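Side-chain contacts in pectinesterase inhibitor (Actinidia chinensis, PDB 1XG2), which inhibits pectin methylesterase and may take part in regulating fruit ripening: residues E8-T13 with Q21-D26; P16-Q21 with D133-D138; I103-A108 with D141-I146. All coordinates share one frame; numbering follows the deposited sequence.

All three contacts involve the helical bundle or the short N-terminal helices packed against it. Interaction 1 is buried within the inhibitor. Interaction 3 is buried in the complex, next to the bound enzyme. Interaction 2 lies at the surface. Interactions 1 and 2 share helix 16-24, and the disulfide C10-C19 joins them directly. Interactions 2 and 3 share helix 127-149. Interactions 1 and 3 also meet, where I9 and K12 pack on V145 and I9 on I146. Their chemistry follows their place. Interaction 1 sets a leucine methyl against a disulfide sulfur. Interaction 2 sets a leucine methyl against the methylenes of an aspartate and a lysine. Interaction 3 packs small and branched side chains between two helices.

Interaction 1: residues E8-T13 with Q21-D26; sequences EICPKT and QALESD
C10 O takes two hydrogen bonds from T13. The hydroxyl OG1 of T13 lies 2.8 Å from C10 O. It sits in the carbonyl plane on a lone pair, with a C=O...donor angle of 138°. T13 N is the second donor, at 3.1 Å from C10 O. Both bonds close the turn at C10 to T13, whose residues C10 to K12 form a 3-10 segment. K12 bends back in the same region, and its NZ reaches E8 O at 2.7 Å.

The side chain of C10 faces segment 21-26. SG lies beside the backbone N, anti to the carbonyl carbon, and C10 is bonded through it to C19 of helix 16-24. L23 is one turn further along that helix. Helices 4-9 and 16-24 form a short helical hairpin, tied by the C10-C19 disulfide, that packs against the four-helix bundle. The end of L23 comes up to the sulfur, with CD1 of L23 3.8 Å from SG of C10. This methyl leads because it is anti to CA (chi2 -176°). I9 approaches the same methyl more loosely, with CG2 of I9 4.3 Å from CD1 of L23. I9 also packs on L37 of helix 34-60 and on I146 and L149 of helix 127-149.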
ATOM      1  N   GLU B   8     -13.390  19.355 -19.013  1.00 17.66           N
ATOM      2  CA  GLU B   8     -12.157  19.235 -18.236  1.00 17.40           C
ATOM      3  C   GLU B   8     -11.983  17.899 -17.541  1.00 16.89           C
ATOM      4  O   GLU B   8     -10.864  17.542 -17.159  1.00 16.61           O
ATOM      5  CB  GLU B   8     -12.103  20.323 -17.170  1.00 17.30           C
ATOM      6  CG  GLU B   8     -12.107  21.729 -17.732  1.00 19.29           C
ATOM      7  CD  GLU B   8     -11.898  22.755 -16.636  1.00 19.28           C
ATOM      8  OE1 GLU B   8     -12.663  23.722 -16.579  1.00 18.91           O
ATOM      9  OE2 GLU B   8     -10.973  22.557 -15.827  1.00 22.66           O
ATOM     10  N   ILE B   9     -13.083  17.183 -17.333  1.00 16.19           N
ATOM     11  CA  ILE B   9     -13.057  15.940 -16.568  1.00 15.15           C
ATOM     12  C   ILE B   9     -12.867  14.742 -17.474  1.00 15.20           C
ATOM     13  O   ILE B   9     -11.877  14.029 -17.370  1.00 14.57           O
ATOM     14  CB  ILE B   9     -14.352  15.788 -15.740  1.00 14.69           C
ATOM     15  CG1 ILE B   9     -14.454  16.900 -14.695  1.00 13.33           C
ATOM     16  CG2 ILE B   9     -14.366  14.451 -15.016  1.00 14.68           C
ATOM     17  CD1 ILE B   9     -15.859  17.041 -14.101  1.00 13.87           C
ATOM     18  N   CYS B  10     -13.818  14.524 -18.378  1.00 15.51           N
ATOM     19  CA  CYS B  10     -13.847  13.283 -19.137  1.00 16.40           C
ATOM     20  C   CYS B  10     -12.570  12.986 -19.945  1.00 16.27           C
ATOM     21  O   CYS B  10     -12.082  11.866 -19.886  1.00 17.25           O
ATOM     22  CB  CYS B  10     -15.126  13.195 -19.982  1.00 16.73           C
ATOM     23  SG  CYS B  10     -16.526  12.977 -18.863  1.00 19.77           S
ATOM     24  N   PRO B  11     -12.013  13.953 -20.668  1.00 16.09           N
ATOM     25  CA  PRO B  11     -10.748  13.715 -21.403  1.00 16.37           C
ATOM     26  C   PRO B  11      -9.540  13.278 -20.555  1.00 16.27           C
ATOM     27  O   PRO B  11      -8.631  12.653 -21.096  1.00 15.21           O
ATOM     28  CB  PRO B  11     -10.452  15.062 -22.064  1.00 16.19           C
ATOM     29  CG  PRO B  11     -11.749  15.770 -22.095  1.00 16.86           C
ATOM     30  CD  PRO B  11     -12.543  15.308 -20.899  1.00 15.88           C
ATOM     31  N   LYS B  12      -9.540  13.602 -19.264  1.00 16.13           N
ATOM     32  CA  LYS B  12      -8.463  13.207 -18.349  1.00 16.19           C
ATOM     33  C   LYS B  12      -8.658  11.823 -17.730  1.00 15.81           C
ATOM     34  O   LYS B  12      -7.763  11.334 -17.040  1.00 15.93           O
ATOM     35  CB  LYS B  12      -8.319  14.241 -17.223  1.00 16.14           C
ATOM     36  CG  LYS B  12      -7.681  15.554 -17.636  1.00 18.38           C
ATOM     37  CD  LYS B  12      -7.743  16.572 -16.488  1.00 19.27           C
ATOM     38  CE  LYS B  12      -7.369  17.975 -16.945  1.00 20.31           C
ATOM     39  NZ  LYS B  12      -8.464  18.662 -17.698  1.00 20.72           N
ATOM     40  N   THR B  13      -9.823  11.204 -17.916  1.00 15.88           N
ATOM     41  CA  THR B  13     -10.056   9.877 -17.367  1.00 16.15           C
ATOM     42  C   THR B  13      -9.578   8.812 -18.338  1.00 16.57           C
ATOM     43  O   THR B  13      -9.387   9.065 -19.525  1.00 16.04           O
ATOM     44  CB  THR B  13     -11.576   9.607 -17.066  1.00 16.46           C
ATOM     45  OG1 THR B  13     -12.331   9.565 -18.291  1.00 16.12           O
ATOM     46  CG2 THR B  13     -12.207  10.723 -16.252  1.00 16.07           C
ATOM     47  N   GLN B  21     -21.051   9.204 -20.420  1.00 16.66           N
ATOM     48  CA  GLN B  21     -22.293   8.489 -20.199  1.00 17.89           C
ATOM     49  C   GLN B  21     -22.758   8.649 -18.746  1.00 17.41           C
ATOM     50  O   GLN B  21     -23.932   8.914 -18.488  1.00 16.78           O
ATOM     51  CB  GLN B  21     -22.072   7.026 -20.563  1.00 18.45           C
ATOM     52  CG  GLN B  21     -23.251   6.105 -20.466  1.00 23.58           C
ATOM     53  CD  GLN B  21     -22.835   4.683 -20.853  1.00 29.79           C
ATOM     54  OE1 GLN B  21     -23.104   3.718 -20.121  1.00 32.88           O
ATOM     55  NE2 GLN B  21     -22.114   4.567 -21.972  1.00 32.65           N
ATOM     56  N   ALA B  22     -21.820   8.552 -17.810  1.00 16.93           N
ATOM     57  CA  ALA B  22     -22.132   8.645 -16.388  1.00 17.07           C
ATOM     58  C   ALA B  22     -22.582  10.052 -16.003  1.00 17.27           C
ATOM     59  O   ALA B  22     -23.591  10.211 -15.326  1.00 17.74           O
ATOM     60  CB  ALA B  22     -20.924   8.221 -15.542  1.00 16.97           C
ATOM     61  N   LEU B  23     -21.838  11.068 -16.428  1.00 17.12           N
ATOM     62  CA  LEU B  23     -22.164  12.449 -16.101  1.00 18.01           C
ATOM     63  C   LEU B  23     -23.449  12.922 -16.808  1.00 18.74           C
ATOM     64  O   LEU B  23     -24.242  13.660 -16.233  1.00 18.52           O
ATOM     65  CB  LEU B  23     -20.965  13.373 -16.420  1.00 17.67           C
ATOM     66  CG  LEU B  23     -19.716  13.121 -15.546  1.00 17.71           C
ATOM     67  CD1 LEU B  23     -18.549  14.112 -15.813  1.00 16.39           C
ATOM     68  CD2 LEU B  23     -20.063  13.128 -14.074  1.00 17.49           C
ATOM     69  N   GLU B  24     -23.670  12.463 -18.034  1.00 20.31           N
ATOM     70  CA  GLU B  24     -24.886  12.812 -18.781  1.00 21.33           C
ATOM     71  C   GLU B  24     -26.127  12.108 -18.220  1.00 21.61           C
ATOM     72  O   GLU B  24     -27.250  12.477 -18.568  1.00 22.57           O
ATOM     73  CB  GLU B  24     -24.737  12.480 -20.272  1.00 22.05           C
ATOM     74  CG  GLU B  24     -24.154  13.608 -21.120  1.00 24.64           C
ATOM     75  CD  GLU B  24     -24.120  13.259 -22.605  1.00 27.56           C
ATOM     76  OE1 GLU B  24     -24.264  12.054 -22.945  1.00 29.19           O
ATOM     77  OE2 GLU B  24     -23.935  14.184 -23.431  1.00 29.70           O
ATOM     78  N   SER B  25     -25.945  11.103 -17.360  1.00 21.54           N
ATOM     79  CA  SER B  25     -27.079  10.410 -16.745  1.00 21.33           C
ATOM     80  C   SER B  25     -27.715  11.236 -15.611  1.00 21.97           C
ATOM     81  O   SER B  25     -28.755  10.867 -15.086  1.00 21.87           O
ATOM     82  CB  SER B  25     -26.672   9.016 -16.253  1.00 21.48           C
ATOM     83  OG  SER B  25     -25.937   9.082 -15.044  1.00 19.26           O
ATOM     84  N   ASP B  26     -27.067  12.340 -15.236  1.00 22.55           N
ATOM     85  CA  ASP B  26     -27.604  13.308 -14.272  1.00 22.98           C
ATOM     86  C   ASP B  26     -28.556  14.295 -14.964  1.00 23.01           C
ATOM     87  O   ASP B  26     -28.107  15.126 -15.738  1.00 22.74           O
ATOM     88  CB  ASP B  26     -26.441  14.074 -13.625  1.00 22.89           C
ATOM     89  CG  ASP B  26     -26.880  14.984 -12.481  1.00 23.95           C
ATOM     90  OD1 ASP B  26     -28.094  15.165 -12.268  1.00 22.34           O
ATOM     91  OD2 ASP B  26     -26.060  15.566 -11.735  1.00 25.22           O
TER

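Interaction 2: residues P16-Q21 with D133-D138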
ATOM      1  N   PRO B  16     -13.005   8.050 -21.254  1.00 13.28           N
ATOM      2  CA  PRO B  16     -13.836   9.235 -21.509  1.00 13.19           C
ATOM      3  C   PRO B  16     -15.260   8.930 -21.966  1.00 12.92           C
ATOM      4  O   PRO B  16     -16.163   9.691 -21.658  1.00 12.95           O
ATOM      5  CB  PRO B  16     -13.053   9.975 -22.614  1.00 12.92           C
ATOM      6  CG  PRO B  16     -11.654   9.540 -22.426  1.00 13.66           C
ATOM      7  CD  PRO B  16     -11.743   8.086 -22.025  1.00 13.20           C
ATOM      8  N   SER B  17     -15.468   7.855 -22.714  1.00 13.19           N
ATOM      9  CA  SER B  17     -16.812   7.523 -23.172  1.00 13.84           C
ATOM     10  C   SER B  17     -17.708   7.187 -21.988  1.00 14.03           C
ATOM     11  O   SER B  17     -18.848   7.634 -21.917  1.00 14.31           O
ATOM     12  CB  SER B  17     -16.782   6.352 -24.148  1.00 13.94           C
ATOM     13  OG  SER B  17     -16.079   6.732 -25.312  1.00 15.63           O
ATOM     14  N   LEU B  18     -17.180   6.397 -21.058  1.00 14.33           N
ATOM     15  CA  LEU B  18     -17.932   5.996 -19.881  1.00 14.76           C
ATOM     16  C   LEU B  18     -18.177   7.190 -18.972  1.00 14.38           C
ATOM     17  O   LEU B  18     -19.274   7.365 -18.458  1.00 14.87           O
ATOM     18  CB  LEU B  18     -17.217   4.891 -19.112  1.00 14.87           C
ATOM     19  CG  LEU B  18     -17.981   4.429 -17.866  1.00 16.26           C
ATOM     20  CD1 LEU B  18     -19.393   3.911 -18.197  1.00 17.90           C
ATOM     21  CD2 LEU B  18     -17.170   3.359 -17.119  1.00 17.29           C
ATOM     22  N   CYS B  19     -17.153   8.009 -18.790  1.00 14.34           N
ATOM     23  CA  CYS B  19     -17.283   9.238 -18.029  1.00 14.33           C
ATOM     24  C   CYS B  19     -18.441  10.097 -18.538  1.00 14.76           C
ATOM     25  O   CYS B  19     -19.286  10.523 -17.753  1.00 13.98           O
ATOM     26  CB  CYS B  19     -15.965  10.021 -18.074  1.00 14.88           C
ATOM     27  SG  CYS B  19     -16.012  11.634 -17.259  1.00 15.27           S
ATOM     28  N   LEU B  20     -18.487  10.329 -19.851  1.00 15.06           N
ATOM     29  CA  LEU B  20     -19.563  11.115 -20.456  1.00 15.77           C
ATOM     30  C   LEU B  20     -20.931  10.498 -20.195  1.00 15.84           C
ATOM     31  O   LEU B  20     -21.848  11.176 -19.788  1.00 16.02           O
ATOM     32  CB  LEU B  20     -19.333  11.278 -21.966  1.00 15.50           C
ATOM     33  CG  LEU B  20     -20.393  12.118 -22.693  1.00 16.52           C
ATOM     34  CD1 LEU B  20     -20.422  13.539 -22.137  1.00 16.38           C
ATOM     35  CD2 LEU B  20     -20.149  12.115 -24.206  1.00 16.61           C
ATOM     36  N   GLN B  21     -21.051   9.204 -20.420  1.00 16.66           N
ATOM     37  CA  GLN B  21     -22.293   8.489 -20.199  1.00 17.89           C
ATOM     38  C   GLN B  21     -22.758   8.649 -18.746  1.00 17.41           C
ATOM     39  O   GLN B  21     -23.932   8.914 -18.488  1.00 16.78           O
ATOM     40  CB  GLN B  21     -22.072   7.026 -20.563  1.00 18.45           C
ATOM     41  CG  GLN B  21     -23.251   6.105 -20.466  1.00 23.58           C
ATOM     42  CD  GLN B  21     -22.835   4.683 -20.853  1.00 29.79           C
ATOM     43  OE1 GLN B  21     -23.104   3.718 -20.121  1.00 32.88           O
ATOM     44  NE2 GLN B  21     -22.114   4.567 -21.972  1.00 32.65           N
ATOM     45  N   ASP B 133     -14.461  -5.072 -12.593  1.00 13.54           N
ATOM     46  CA  ASP B 133     -13.238  -4.446 -12.073  1.00 13.51           C
ATOM     47  C   ASP B 133     -12.854  -3.219 -12.904  1.00 14.21           C
ATOM     48  O   ASP B 133     -12.567  -2.149 -12.363  1.00 13.86           O
ATOM     49  CB  ASP B 133     -12.043  -5.420 -12.101  1.00 13.70           C
ATOM     50  CG  ASP B 133     -12.169  -6.581 -11.100  1.00 13.84           C
ATOM     51  OD1 ASP B 133     -12.935  -6.479 -10.118  1.00 14.23           O
ATOM     52  OD2 ASP B 133     -11.505  -7.638 -11.225  1.00 14.12           O
ATOM     53  N   LEU B 134     -12.846  -3.377 -14.227  1.00 14.53           N
ATOM     54  CA  LEU B 134     -12.446  -2.282 -15.112  1.00 14.94           C
ATOM     55  C   LEU B 134     -13.425  -1.136 -15.000  1.00 14.13           C
ATOM     56  O   LEU B 134     -13.035   0.042 -15.112  1.00 13.32           O
ATOM     57  CB  LEU B 134     -12.345  -2.720 -16.576  1.00 15.36           C
ATOM     58  CG  LEU B 134     -11.232  -3.690 -16.951  1.00 18.79           C
ATOM     59  CD1 LEU B 134     -11.239  -3.896 -18.464  1.00 20.49           C
ATOM     60  CD2 LEU B 134      -9.874  -3.201 -16.475  1.00 22.38           C
ATOM     61  N   LYS B 135     -14.689  -1.468 -14.761  1.00 13.51           N
ATOM     62  CA  LYS B 135     -15.708  -0.449 -14.593  1.00 13.93           C
ATOM     63  C   LYS B 135     -15.501   0.349 -13.296  1.00 13.04           C
ATOM     64  O   LYS B 135     -15.606   1.562 -13.296  1.00 11.75           O
ATOM     65  CB  LYS B 135     -17.103  -1.063 -14.614  1.00 14.67           C
ATOM     66  CG  LYS B 135     -18.202  -0.036 -14.700  1.00 17.84           C
ATOM     67  CD  LYS B 135     -19.559  -0.661 -14.490  1.00 22.90           C
ATOM     68  CE  LYS B 135     -20.610  -0.164 -15.491  1.00 25.74           C
ATOM     69  NZ  LYS B 135     -21.952  -0.074 -14.805  1.00 27.29           N
ATOM     70  N   LEU B 136     -15.208  -0.329 -12.196  1.00 12.29           N
ATOM     71  CA  LEU B 136     -14.978   0.391 -10.955  1.00 11.81           C
ATOM     72  C   LEU B 136     -13.769   1.291 -11.119  1.00 11.69           C
ATOM     73  O   LEU B 136     -13.760   2.404 -10.621  1.00 11.30           O
ATOM     74  CB  LEU B 136     -14.738  -0.559  -9.792  1.00 11.80           C
ATOM     75  CG  LEU B 136     -14.548   0.156  -8.454  1.00 10.60           C
ATOM     76  CD1 LEU B 136     -15.733   1.051  -8.162  1.00  9.15           C
ATOM     77  CD2 LEU B 136     -14.334  -0.869  -7.330  1.00 11.16           C
ATOM     78  N   GLU B 137     -12.748   0.788 -11.801  1.00 12.00           N
ATOM     79  CA  GLU B 137     -11.529   1.555 -12.031  1.00 12.74           C
ATOM     80  C   GLU B 137     -11.850   2.817 -12.828  1.00 12.69           C
ATOM     81  O   GLU B 137     -11.439   3.919 -12.454  1.00 13.25           O
ATOM     82  CB  GLU B 137     -10.482   0.707 -12.754  1.00 12.92           C
ATOM     83  CG  GLU B 137      -9.792  -0.329 -11.879  1.00 13.89           C
ATOM     84  CD  GLU B 137      -8.804  -1.185 -12.649  1.00 17.59           C
ATOM     85  OE1 GLU B 137      -8.767  -1.096 -13.893  1.00 17.86           O
ATOM     86  OE2 GLU B 137      -8.064  -1.952 -12.009  1.00 19.22           O
ATOM     87  N   ASP B 138     -12.628   2.665 -13.896  1.00 13.16           N
ATOM     88  CA  ASP B 138     -13.005   3.793 -14.757  1.00 13.10           C
ATOM     89  C   ASP B 138     -13.834   4.823 -13.983  1.00 12.80           C
ATOM     90  O   ASP B 138     -13.652   6.040 -14.132  1.00 12.65           O
ATOM     91  CB  ASP B 138     -13.762   3.292 -15.998  1.00 13.39           C
ATOM     92  CG  ASP B 138     -12.894   2.444 -16.918  1.00 14.32           C
ATOM     93  OD1 ASP B 138     -13.430   1.728 -17.813  1.00 14.65           O
ATOM     94  OD2 ASP B 138     -11.654   2.425 -16.829  1.00 15.04           O
TER
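L18 carries this contact from the side of helix 16-24, and D138 and K135 receive it on helix 127-149. The CA atoms of L18 and D138 are 7.4 Å apart. L18 has CG anti to its backbone N (chi1 -180°). The second torsion, 58°, leaves CD2 as the outer branch, nearly anti to CA. CD2 is therefore the atom that reaches the other helix. It meets CB of D138 at 3.6 Å. The L18 and D138 side chains cross at about a right angle.

D138 has its CG beside the backbone N and anti to the carbonyl carbon. It meets the leucine mainly through CB; OD1 of D138 lies further off, at 4.1 Å from CD2 of L18. The polar end is used by N15, whose ND2 bonds to D138 OD1. The OD1 of N15 in turn accepts from the backbone N of L18. One asparagine amide thus links the start of helix 16-24 to the aspartate that L18 packs on. R14 makes a long, weak ion pair with D138 OD2.

K135 stands one turn before D138. Its CG is 4.3 Å from CD2 of L18, so the early aliphatic part of the lysine borders the methyl. L18 further packs on L139 of helix 127-149. The contact joins a short N-terminal helix to the last helix of the bundle near the surface. The aspartate and the lysine meet L18 through their methylenes, and the carboxylate of D138 has a hydrogen bond to N15, which is consistent with an apolar touch at the surface.

Interaction 3: residues I103-A108 with D141-I146; sequences IYASAA and DIVLVI
Helices 98-118 and 127-149 run nearly antiparallel here, their short segments at 161° with axes 9.1 Å apart, and the CA atoms of A105 and L144 come within 6.2 Å. The small side chain at A105 suits this close approach. Its CB points at the other helix and meets two methyl groups. CG1 of V143 is 3.7 Å from CB of A105. CD2 of L144 lies at the same 3.7 Å from CB of A105. In V143, CG1 is anti to the backbone N (chi1 179°), and this is the branch that touches.

L144 is placed differently. Its CB does not head straight for the other helix, but the end of its side chain comes nearer. CG lies beside the backbone N, anti to the carbonyl carbon. The second torsion, 167°, puts CD1 anti to CA, and the other branch, CD2, is turned toward helix 98-118. CD2 reaches past A105 to S106. There CD2 of L144 is 3.3 Å from OG of S106, a close apolar-to-polar touch. The same methyl is 3.6 Å from the backbone N of S106. The hydroxyl of S106 has its hydrogen-bond partner in its own helix, the carbonyl O of N102. It can therefore be buried against a methyl without losing a polar partner.

A105 and V143 pack between two helices of the four-helix bundle, while L144 and S106 lie next to the bound pectinesterase. L144 packs on Q191 of the pectinesterase chain, and S106 O makes a weak hydrogen bond to the same residue. Y104 OH bonds to D118 of that chain. Within the inhibitor, V143 also touches S41 and I42 of helix 34-60. Y104 and A108 turn to helix 66-95, while I142, V145 and I146 pack on I9 of helix 4-9.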
ATOM      1  N   ILE B 103      -6.823  10.130  -1.937  1.00 10.99           N
ATOM      2  CA  ILE B 103      -6.316   8.917  -1.301  1.00 11.10           C
ATOM      3  C   ILE B 103      -7.393   7.822  -1.192  1.00 11.41           C
ATOM      4  O   ILE B 103      -7.123   6.650  -1.499  1.00 11.00           O
ATOM      5  CB  ILE B 103      -5.755   9.262   0.098  1.00 11.62           C
ATOM      6  CG1 ILE B 103      -4.540  10.195  -0.013  1.00 11.91           C
ATOM      7  CG2 ILE B 103      -5.412   7.981   0.879  1.00 10.99           C
ATOM      8  CD1 ILE B 103      -3.352   9.615  -0.707  1.00 13.56           C
ATOM      9  N   TYR B 104      -8.597   8.187  -0.765  1.00 10.84           N
ATOM     10  CA  TYR B 104      -9.641   7.191  -0.571  1.00 11.57           C
ATOM     11  C   TYR B 104     -10.197   6.697  -1.908  1.00 11.08           C
ATOM     12  O   TYR B 104     -10.467   5.508  -2.043  1.00 11.56           O
ATOM     13  CB  TYR B 104     -10.752   7.690   0.346  1.00 11.92           C
ATOM     14  CG  TYR B 104     -10.364   7.619   1.807  1.00 12.26           C
ATOM     15  CD1 TYR B 104      -9.300   8.378   2.289  1.00 13.69           C
ATOM     16  CD2 TYR B 104     -11.019   6.770   2.700  1.00 13.50           C
ATOM     17  CE1 TYR B 104      -8.928   8.330   3.620  1.00 14.17           C
ATOM     18  CE2 TYR B 104     -10.636   6.722   4.070  1.00 14.09           C
ATOM     19  CZ  TYR B 104      -9.592   7.520   4.500  1.00 13.34           C
ATOM     20  OH  TYR B 104      -9.167   7.502   5.815  1.00 16.36           O
ATOM     21  N   ALA B 105     -10.330   7.585  -2.892  1.00 11.17           N
ATOM     22  CA  ALA B 105     -10.707   7.148  -4.241  1.00 11.23           C
ATOM     23  C   ALA B 105      -9.622   6.288  -4.881  1.00 10.82           C
ATOM     24  O   ALA B 105      -9.937   5.340  -5.605  1.00 10.11           O
ATOM     25  CB  ALA B 105     -11.072   8.337  -5.145  1.00 12.10           C
ATOM     26  N   SER B 106      -8.352   6.587  -4.596  1.00 10.45           N
ATOM     27  CA  SER B 106      -7.243   5.773  -5.078  1.00 10.27           C
ATOM     28  C   SER B 106      -7.292   4.375  -4.473  1.00  9.88           C
ATOM     29  O   SER B 106      -7.042   3.383  -5.168  1.00  8.63           O
ATOM     30  CB  SER B 106      -5.888   6.420  -4.755  1.00 10.61           C
ATOM     31  OG  SER B 106      -5.671   7.584  -5.518  1.00 11.59           O
ATOM     32  N   ALA B 107      -7.642   4.291  -3.186  1.00  9.48           N
ATOM     33  CA  ALA B 107      -7.741   3.003  -2.504  1.00 10.00           C
ATOM     34  C   ALA B 107      -8.888   2.171  -3.068  1.00 10.07           C
ATOM     35  O   ALA B 107      -8.752   0.956  -3.259  1.00 10.53           O
ATOM     36  CB  ALA B 107      -7.922   3.191  -0.981  1.00 10.22           C
ATOM     37  N   ALA B 108     -10.009   2.822  -3.348  1.00 10.56           N
ATOM     38  CA  ALA B 108     -11.174   2.155  -3.928  1.00 10.86           C
ATOM     39  C   ALA B 108     -10.839   1.584  -5.301  1.00 10.72           C
ATOM     40  O   ALA B 108     -11.092   0.420  -5.565  1.00 11.39           O
ATOM     41  CB  ALA B 108     -12.335   3.124  -4.046  1.00 11.63           C
ATOM     42  N   ASP B 141     -11.803   6.670 -11.400  1.00 11.71           N
ATOM     43  CA  ASP B 141     -10.948   7.632 -12.076  1.00 12.13           C
ATOM     44  C   ASP B 141     -11.664   8.975 -12.309  1.00 12.02           C
ATOM     45  O   ASP B 141     -11.032  10.025 -12.264  1.00 11.85           O
ATOM     46  CB  ASP B 141     -10.436   7.057 -13.383  1.00 12.75           C
ATOM     47  CG  ASP B 141      -9.186   7.736 -13.857  1.00 15.04           C
ATOM     48  OD1 ASP B 141      -8.312   8.075 -13.024  1.00 16.52           O
ATOM     49  OD2 ASP B 141      -8.974   7.950 -15.050  1.00 15.31           O
ATOM     50  N   ILE B 142     -12.977   8.951 -12.527  1.00 12.03           N
ATOM     51  CA  ILE B 142     -13.738  10.192 -12.623  1.00 11.52           C
ATOM     52  C   ILE B 142     -13.591  10.958 -11.304  1.00 11.34           C
ATOM     53  O   ILE B 142     -13.356  12.157 -11.285  1.00  9.90           O
ATOM     54  CB  ILE B 142     -15.239   9.951 -12.951  1.00 12.08           C
ATOM     55  CG1 ILE B 142     -15.419   9.185 -14.262  1.00 12.43           C
ATOM     56  CG2 ILE B 142     -15.951  11.280 -13.123  1.00 13.00           C
ATOM     57  CD1 ILE B 142     -16.809   8.620 -14.442  1.00 13.87           C
ATOM     58  N   VAL B 143     -13.719  10.242 -10.198  1.00 10.84           N
ATOM     59  CA  VAL B 143     -13.600  10.856  -8.892  1.00 10.91           C
ATOM     60  C   VAL B 143     -12.205  11.412  -8.685  1.00 10.59           C
ATOM     61  O   VAL B 143     -12.054  12.512  -8.185  1.00 10.05           O
ATOM     62  CB  VAL B 143     -13.916   9.859  -7.758  1.00 10.69           C
ATOM     63  CG1 VAL B 143     -13.766  10.535  -6.403  1.00 10.62           C
ATOM     64  CG2 VAL B 143     -15.314   9.302  -7.924  1.00 11.59           C
ATOM     65  N   LEU B 144     -11.191  10.657  -9.082  1.00 10.81           N
ATOM     66  CA  LEU B 144      -9.809  11.105  -8.930  1.00 10.82           C
ATOM     67  C   LEU B 144      -9.557  12.389  -9.724  1.00 10.89           C
ATOM     68  O   LEU B 144      -8.923  13.313  -9.233  1.00 10.30           O
ATOM     69  CB  LEU B 144      -8.834  10.005  -9.375  1.00 11.10           C
ATOM     70  CG  LEU B 144      -8.785   8.769  -8.479  1.00 12.04           C
ATOM     71  CD1 LEU B 144      -8.040   7.618  -9.143  1.00 12.38           C
ATOM     72  CD2 LEU B 144      -8.104   9.113  -7.142  1.00 13.61           C
ATOM     73  N   VAL B 145     -10.072  12.454 -10.952  1.00 10.67           N
ATOM     74  CA  VAL B 145      -9.849  13.624 -11.797  1.00 10.76           C
ATOM     75  C   VAL B 145     -10.498  14.854 -11.153  1.00 10.84           C
ATOM     76  O   VAL B 145      -9.903  15.934 -11.081  1.00 11.86           O
ATOM     77  CB  VAL B 145     -10.378  13.392 -13.222  1.00 10.48           C
ATOM     78  CG1 VAL B 145     -10.459  14.727 -14.008  1.00 12.17           C
ATOM     79  CG2 VAL B 145      -9.487  12.417 -13.946  1.00  9.99           C
ATOM     80  N   ILE B 146     -11.702  14.683 -10.645  1.00 10.89           N
ATOM     81  CA  ILE B 146     -12.404  15.785 -10.028  1.00 11.20           C
ATOM     82  C   ILE B 146     -11.636  16.222  -8.769  1.00 11.38           C
ATOM     83  O   ILE B 146     -11.463  17.421  -8.534  1.00 11.65           O
ATOM     84  CB  ILE B 146     -13.866  15.385  -9.739  1.00 11.04           C
ATOM     85  CG1 ILE B 146     -14.654  15.258 -11.049  1.00 10.96           C
ATOM     86  CG2 ILE B 146     -14.555  16.405  -8.861  1.00 12.18           C
ATOM     87  CD1 ILE B 146     -16.039  14.684 -10.864  1.00 10.77           C
TER